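Local coordinates for Protein/nucleic acid deglycase 2 (PDB 1OI4) that removes glyoxal and methylglyoxal adducts from glycated proteins and nucleotides, releasing the repaired molecule together with glycolate or lactate, at residues A[123-128]-A[143-148]. Numbering follows the deposited sequence.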
ATOM      1  N   ALA A 123       5.093  -4.469 -13.341  1.00 10.42           N
ATOM      2  CA  ALA A 123       4.459  -4.004 -12.113  1.00 11.61           C
ATOM      3  C   ALA A 123       3.453  -2.891 -12.375  1.00 10.62           C
ATOM      4  O   ALA A 123       3.794  -1.855 -12.937  1.00 10.50           O
ATOM      5  CB  ALA A 123       5.526  -3.524 -11.129  1.00 12.95           C
ATOM      6  N   ILE A 124       2.215  -3.100 -11.937  1.00 11.13           N
ATOM      7  CA  ILE A 124       1.165  -2.117 -12.162  1.00 11.90           C
ATOM      8  C   ILE A 124       0.462  -1.631 -10.890  1.00 10.48           C
ATOM      9  O   ILE A 124       0.310  -2.377  -9.924  1.00  9.58           O
ATOM     10  CB  ILE A 124       0.116  -2.692 -13.142  1.00 13.16           C
ATOM     11  CG1 ILE A 124      -0.981  -1.661 -13.416  1.00 13.25           C
ATOM     12  CG2 ILE A 124      -0.477  -3.978 -12.571  1.00 10.71           C
ATOM     13  CD1 ILE A 124      -1.847  -2.023 -14.614  1.00 16.14           C
ATOM     14  N   CYS A 125       0.052  -0.362 -10.900  1.00 12.35           N
ATOM     15  CA  CYS A 125      -0.660   0.246  -9.775  1.00 12.43           C
ATOM     16  C   CYS A 125       0.207   0.273  -8.508  1.00 10.62           C
ATOM     17  O   CYS A 125       1.205   0.993  -8.453  1.00 10.37           O
ATOM     18  CB  CYS A 125      -1.959  -0.528  -9.528  1.00 15.01           C
ATOM     19  SG  CYS A 125      -3.322   0.462  -8.862  1.00 20.85           S
ATOM     20  N   HIS A 126      -0.172  -0.492  -7.490  1.00  9.10           N
ATOM     21  CA  HIS A 126       0.618  -0.549  -6.261  1.00  8.85           C
ATOM     22  C   HIS A 126       1.770  -1.551  -6.408  1.00  9.08           C
ATOM     23  O   HIS A 126       2.673  -1.594  -5.574  1.00  9.47           O
ATOM     24  CB  HIS A 126      -0.247  -0.965  -5.064  1.00  7.59           C
ATOM     25  CG  HIS A 126      -1.141   0.121  -4.549  1.00  9.31           C
ATOM     26  ND1 HIS A 126      -2.293   0.512  -5.198  1.00  7.95           N
ATOM     27  CD2 HIS A 126      -1.050   0.900  -3.444  1.00 10.58           C
ATOM     28  CE1 HIS A 126      -2.873   1.485  -4.517  1.00 10.37           C
ATOM     29  NE2 HIS A 126      -2.139   1.740  -3.448  1.00  9.14           N
ATOM     30  N   GLY A 127       1.724  -2.358  -7.466  1.00  8.36           N
ATOM     31  CA  GLY A 127       2.764  -3.354  -7.693  1.00  8.65           C
ATOM     32  C   GLY A 127       4.186  -2.879  -7.439  1.00  9.71           C
ATOM     33  O   GLY A 127       4.989  -3.608  -6.849  1.00  8.00           O
ATOM     34  N   PRO A 128       4.536  -1.662  -7.882  1.00 11.17           N
ATOM     35  CA  PRO A 128       5.885  -1.132  -7.675  1.00  8.27           C
ATOM     36  C   PRO A 128       6.345  -1.095  -6.215  1.00  9.78           C
ATOM     37  O   PRO A 128       7.540  -1.008  -5.945  1.00 12.34           O
ATOM     38  CB  PRO A 128       5.799   0.257  -8.297  1.00  7.87           C
ATOM     39  CG  PRO A 128       4.881   0.009  -9.479  1.00 11.09           C
ATOM     40  CD  PRO A 128       3.780  -0.818  -8.827  1.00 10.15           C
ATOM     41  N   THR A 143       6.499   4.318 -13.614  1.00 12.23           N
ATOM     42  CA  THR A 143       5.324   5.055 -13.199  1.00 11.40           C
ATOM     43  C   THR A 143       4.631   4.210 -12.142  1.00 10.84           C
ATOM     44  O   THR A 143       5.099   3.114 -11.819  1.00 11.10           O
ATOM     45  CB  THR A 143       4.372   5.309 -14.386  1.00  9.94           C
ATOM     46  OG1 THR A 143       3.398   6.287 -14.007  1.00 10.75           O
ATOM     47  CG2 THR A 143       3.665   4.023 -14.798  1.00 10.56           C
ATOM     48  N   ALA A 144       3.526   4.716 -11.605  1.00 11.83           N
ATOM     49  CA  ALA A 144       2.770   4.008 -10.576  1.00 11.55           C
ATOM     50  C   ALA A 144       1.508   4.788 -10.232  1.00 10.80           C
ATOM     51  O   ALA A 144       1.310   5.895 -10.720  1.00 11.06           O
ATOM     52  CB  ALA A 144       3.629   3.824  -9.318  1.00 11.74           C
ATOM     53  N   VAL A 145       0.673   4.204  -9.375  1.00 10.33           N
ATOM     54  CA  VAL A 145      -0.583   4.813  -8.958  1.00  9.47           C
ATOM     55  C   VAL A 145      -0.334   6.028  -8.056  1.00  9.09           C
ATOM     56  O   VAL A 145       0.597   6.043  -7.252  1.00  6.73           O
ATOM     57  CB  VAL A 145      -1.467   3.763  -8.235  1.00 11.33           C
ATOM     58  CG1 VAL A 145      -0.887   3.442  -6.870  1.00 12.49           C
ATOM     59  CG2 VAL A 145      -2.907   4.252  -8.143  1.00 11.61           C
ATOM     60  N   LYS A 146      -1.182   7.040  -8.197  1.00  9.78           N
ATOM     61  CA  LYS A 146      -1.056   8.292  -7.457  1.00 10.84           C
ATOM     62  C   LYS A 146      -0.575   8.277  -6.005  1.00  9.70           C
ATOM     63  O   LYS A 146       0.415   8.927  -5.678  1.00 11.02           O
ATOM     64  CB  LYS A 146      -2.367   9.083  -7.533  1.00 12.01           C
ATOM     65  CG  LYS A 146      -2.444  10.032  -8.727  1.00 17.10           C
ATOM     66  CD  LYS A 146      -3.435  11.162  -8.478  1.00 19.62           C
ATOM     67  CE  LYS A 146      -4.615  11.109  -9.436  1.00 24.80           C
ATOM     68  NZ  LYS A 146      -5.408   9.856  -9.302  1.00 28.00           N
ATOM     69  N   PRO A 147      -1.267   7.551  -5.112  1.00 10.30           N
ATOM     70  CA  PRO A 147      -0.828   7.531  -3.712  1.00 10.82           C
ATOM     71  C   PRO A 147       0.628   7.168  -3.421  1.00  9.11           C
ATOM     72  O   PRO A 147       1.168   7.593  -2.404  1.00  9.52           O
ATOM     73  CB  PRO A 147      -1.809   6.559  -3.050  1.00 10.75           C
ATOM     74  CG  PRO A 147      -2.235   5.667  -4.193  1.00 12.46           C
ATOM     75  CD  PRO A 147      -2.425   6.662  -5.306  1.00  8.87           C
ATOM     76  N   ILE A 148       1.273   6.400  -4.292  1.00  9.99           N
ATOM     77  CA  ILE A 148       2.659   6.021  -4.019  1.00  9.88           C
ATOM     78  C   ILE A 148       3.711   6.741  -4.856  1.00  9.65           C
ATOM     79  O   ILE A 148       4.899   6.444  -4.751  1.00 11.60           O
ATOM     80  CB  ILE A 148       2.863   4.484  -4.154  1.00 10.01           C
ATOM     81  CG1 ILE A 148       2.770   4.054  -5.618  1.00 10.04           C
ATOM     82  CG2 ILE A 148       1.802   3.749  -3.341  1.00  7.22           C
ATOM     83  CD1 ILE A 148       3.051   2.568  -5.822  1.00 11.29           C
TER
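Cys125 meets Val145 twice, through its backbone and through its thiol, and illustrates how a nucleophile elbow, the sharp turn after a central strand of an alpha/beta fold, packs against a neighbouring loop. The strand ending at Ile124 gives way to a type II' turn, closed by Gly127 N bonding Ile124 O at 2.8 Å. At its first corner Cys125, the nucleophile by similarity to related enzymes, takes a positive phi of 63°. Its carbonyl oxygen receives the Val145 amide in a nearly straight but long bond, N to O 3.4 Å, so the link is weak; Ile148 CD1 lies against the same oxygen at 3.6 Å. Although CB leaves Cys125 away from the loop, SG still rests 3.8 Å from Val145 CB, with CG2 alongside.

His126 follows with its ring laid over Val145. The valine holds CG1 between its own N and carbonyl carbon (chi1 72°), which lifts that methyl over one ring face as a CH-pi contact, 3.8 Å from the centroid and displaced toward the CE1 rim. Ile148 CG2 approaches His126 CD2 obliquely, and Pro147 CG lies 4.0 Å from His126 NE2. That nitrogen is hydrogen-bonded to Asp99 of the second subunit, which also packs against Pro147. Replacing the imidazole with an alanine would probably uncover the Val145 methyl and leave Asp99 of the second subunit without this partner. Pro128, the residue after the turn, sets CG 4.0 Å from Ala144 CB.

Chemically, one weak polar link and a set of apolar touches join the loop to the cysteine turn, while the histidine joins the turn of the probable nucleophile to the subunit interface.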